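PDB 4E2A: putative acetyltransferase from Streptococcus mutans, which probably transfers an acyl group, most likely acetyl from acetyl-CoA, to a substrate that is not known, as a member of the GNAT family. Local coordinates for residues G107-V111 / L146-A150. Sequence-based numbering, arbitrary orientation.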
loop_
_atom_site.group_PDB
_atom_site.type_symbol
_atom_site.label_atom_id
_atom_site.label_comp_id
_atom_site.label_asym_id
_atom_site.label_seq_id
_atom_site.Cartn_x
_atom_site.Cartn_y
_atom_site.Cartn_z
ATOM N N GLY B 107 -3.753 14.003 -22.099
ATOM C CA GLY B 107 -3.922 13.146 -20.947
ATOM C C GLY B 107 -3.531 11.712 -21.261
ATOM O O GLY B 107 -3.124 11.399 -22.385
ATOM N N PHE B 108 -3.635 10.844 -20.261
ATOM C CA PHE B 108 -3.212 9.458 -20.435
ATOM C C PHE B 108 -3.998 8.467 -19.583
ATOM O O PHE B 108 -4.661 8.832 -18.600
ATOM C CB PHE B 108 -1.691 9.326 -20.251
ATOM C CG PHE B 108 -1.245 9.406 -18.820
ATOM C CD1 PHE B 108 -1.065 8.242 -18.073
ATOM C CD2 PHE B 108 -1.028 10.634 -18.216
ATOM C CE1 PHE B 108 -0.661 8.304 -16.746
ATOM C CE2 PHE B 108 -0.620 10.715 -16.874
ATOM C CZ PHE B 108 -0.443 9.551 -16.140
ATOM N N LEU B 109 -3.901 7.195 -19.977
ATOM C CA LEU B 109 -4.743 6.149 -19.456
ATOM C C LEU B 109 -3.889 4.888 -19.323
ATOM O O LEU B 109 -3.226 4.504 -20.278
ATOM C CB LEU B 109 -5.928 5.889 -20.412
ATOM C CG LEU B 109 -6.608 4.523 -20.230
ATOM C CD1 LEU B 109 -7.336 4.450 -18.886
ATOM C CD2 LEU B 109 -7.539 4.141 -21.430
ATOM N N LYS B 110 -3.861 4.267 -18.141
ATOM C CA LYS B 110 -3.179 2.964 -18.056
ATOM C C LYS B 110 -4.136 1.863 -17.640
ATOM O O LYS B 110 -4.858 1.995 -16.635
ATOM C CB LYS B 110 -1.940 3.003 -17.139
ATOM C CG LYS B 110 -1.185 1.666 -17.017
ATOM C CD LYS B 110 0.024 1.792 -16.066
ATOM C CE LYS B 110 0.928 0.545 -16.143
ATOM N NZ LYS B 110 0.536 -0.561 -15.202
ATOM N N VAL B 111 -4.155 0.779 -18.418
ATOM C CA VAL B 111 -4.999 -0.382 -18.091
ATOM C C VAL B 111 -4.185 -1.675 -17.918
ATOM O O VAL B 111 -3.150 -1.834 -18.533
ATOM C CB VAL B 111 -6.148 -0.572 -19.122
ATOM C CG1 VAL B 111 -7.154 0.596 -18.996
ATOM C CG2 VAL B 111 -5.595 -0.660 -20.524
ATOM N N LEU B 146 -12.100 9.396 -22.436
ATOM C CA LEU B 146 -11.039 8.418 -22.187
ATOM C C LEU B 146 -11.536 7.272 -21.267
ATOM O O LEU B 146 -11.183 6.125 -21.482
ATOM C CB LEU B 146 -9.788 9.100 -21.636
ATOM C CG LEU B 146 -8.474 8.315 -21.521
ATOM C CD1 LEU B 146 -8.122 7.519 -22.769
ATOM C CD2 LEU B 146 -7.314 9.282 -21.156
ATOM N N PHE B 147 -12.368 7.584 -20.273
ATOM C CA PHE B 147 -12.941 6.552 -19.411
ATOM C C PHE B 147 -13.861 5.629 -20.200
ATOM O O PHE B 147 -13.804 4.410 -20.044
ATOM C CB PHE B 147 -13.667 7.147 -18.202
ATOM C CG PHE B 147 -14.106 6.113 -17.173
ATOM C CD1 PHE B 147 -13.182 5.510 -16.322
ATOM C CD2 PHE B 147 -15.440 5.766 -17.046
ATOM C CE1 PHE B 147 -13.583 4.568 -15.372
ATOM C CE2 PHE B 147 -15.859 4.829 -16.091
ATOM C CZ PHE B 147 -14.932 4.233 -15.248
ATOM N N GLU B 148 -14.684 6.208 -21.073
ATOM C CA GLU B 148 -15.545 5.414 -21.932
ATOM C C GLU B 148 -14.761 4.539 -22.922
ATOM O O GLU B 148 -15.169 3.411 -23.226
ATOM C CB GLU B 148 -16.576 6.318 -22.632
ATOM C CG GLU B 148 -17.404 7.098 -21.616
ATOM C CD GLU B 148 -18.759 7.563 -22.134
ATOM O OE1 GLU B 148 -18.953 7.546 -23.361
ATOM O OE2 GLU B 148 -19.622 7.925 -21.297
ATOM N N PHE B 149 -13.632 5.050 -23.412
ATOM C CA PHE B 149 -12.730 4.251 -24.236
ATOM C C PHE B 149 -12.176 3.072 -23.423
ATOM O O PHE B 149 -12.058 1.950 -23.936
ATOM C CB PHE B 149 -11.592 5.127 -24.795
ATOM C CG PHE B 149 -10.531 4.362 -25.549
ATOM C CD1 PHE B 149 -10.630 4.179 -26.934
ATOM C CD2 PHE B 149 -9.414 3.844 -24.883
ATOM C CE1 PHE B 149 -9.651 3.468 -27.643
ATOM C CE2 PHE B 149 -8.423 3.148 -25.578
ATOM C CZ PHE B 149 -8.543 2.955 -26.969
ATOM N N ALA B 150 -11.813 3.331 -22.167
ATOM C CA ALA B 150 -11.317 2.262 -21.292
ATOM C C ALA B 150 -12.341 1.145 -21.105
ATOM O O ALA B 150 -11.974 -0.034 -21.164
ATOM C CB ALA B 150 -10.880 2.808 -19.923
#
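L109, on strand 104-113, reaches into helix 142-157 between L146 and A150, one helical turn apart. Its CB lies 3.6 Å from L146 CD1 and nearly as close to L146 CG and CD2, so the base of the side chain rests against the fork of the other leucine. With L109 CG anti to its backbone N (chi1 160°), the two methyls are carried onward to the helix. L109 CD1 meets A150 CB at 4.0 Å. L109 CD2 has three neighbours: L146 CD1, A150 CB at 3.9 Å, and F149 CD2, which it meets at the edge of the ring, in its plane. L146 turns its other methyl, CD2, to the strand backbone, 3.7 Å from F108 O. Further along, V111 CG1 approaches A150 CB more loosely, at 4.4 Å. The axes of 107-111 and 146-150 run nearly parallel, 22° apart and 9.5 Å from each other at their closest, the helix packing on one face of the central GNAT sheet. On the opposite face F108 touches helix 48-63. L146 and F149 also touch I40 of strand 38-42, extending the apolar layer. The side chains meet one another carbon to carbon, and the one polar atom touched, F108 O, faces a methyl without hydrogen bonding to it, so dispersion and the exclusion of water, rather than directional bonds, hold the helix to the strand.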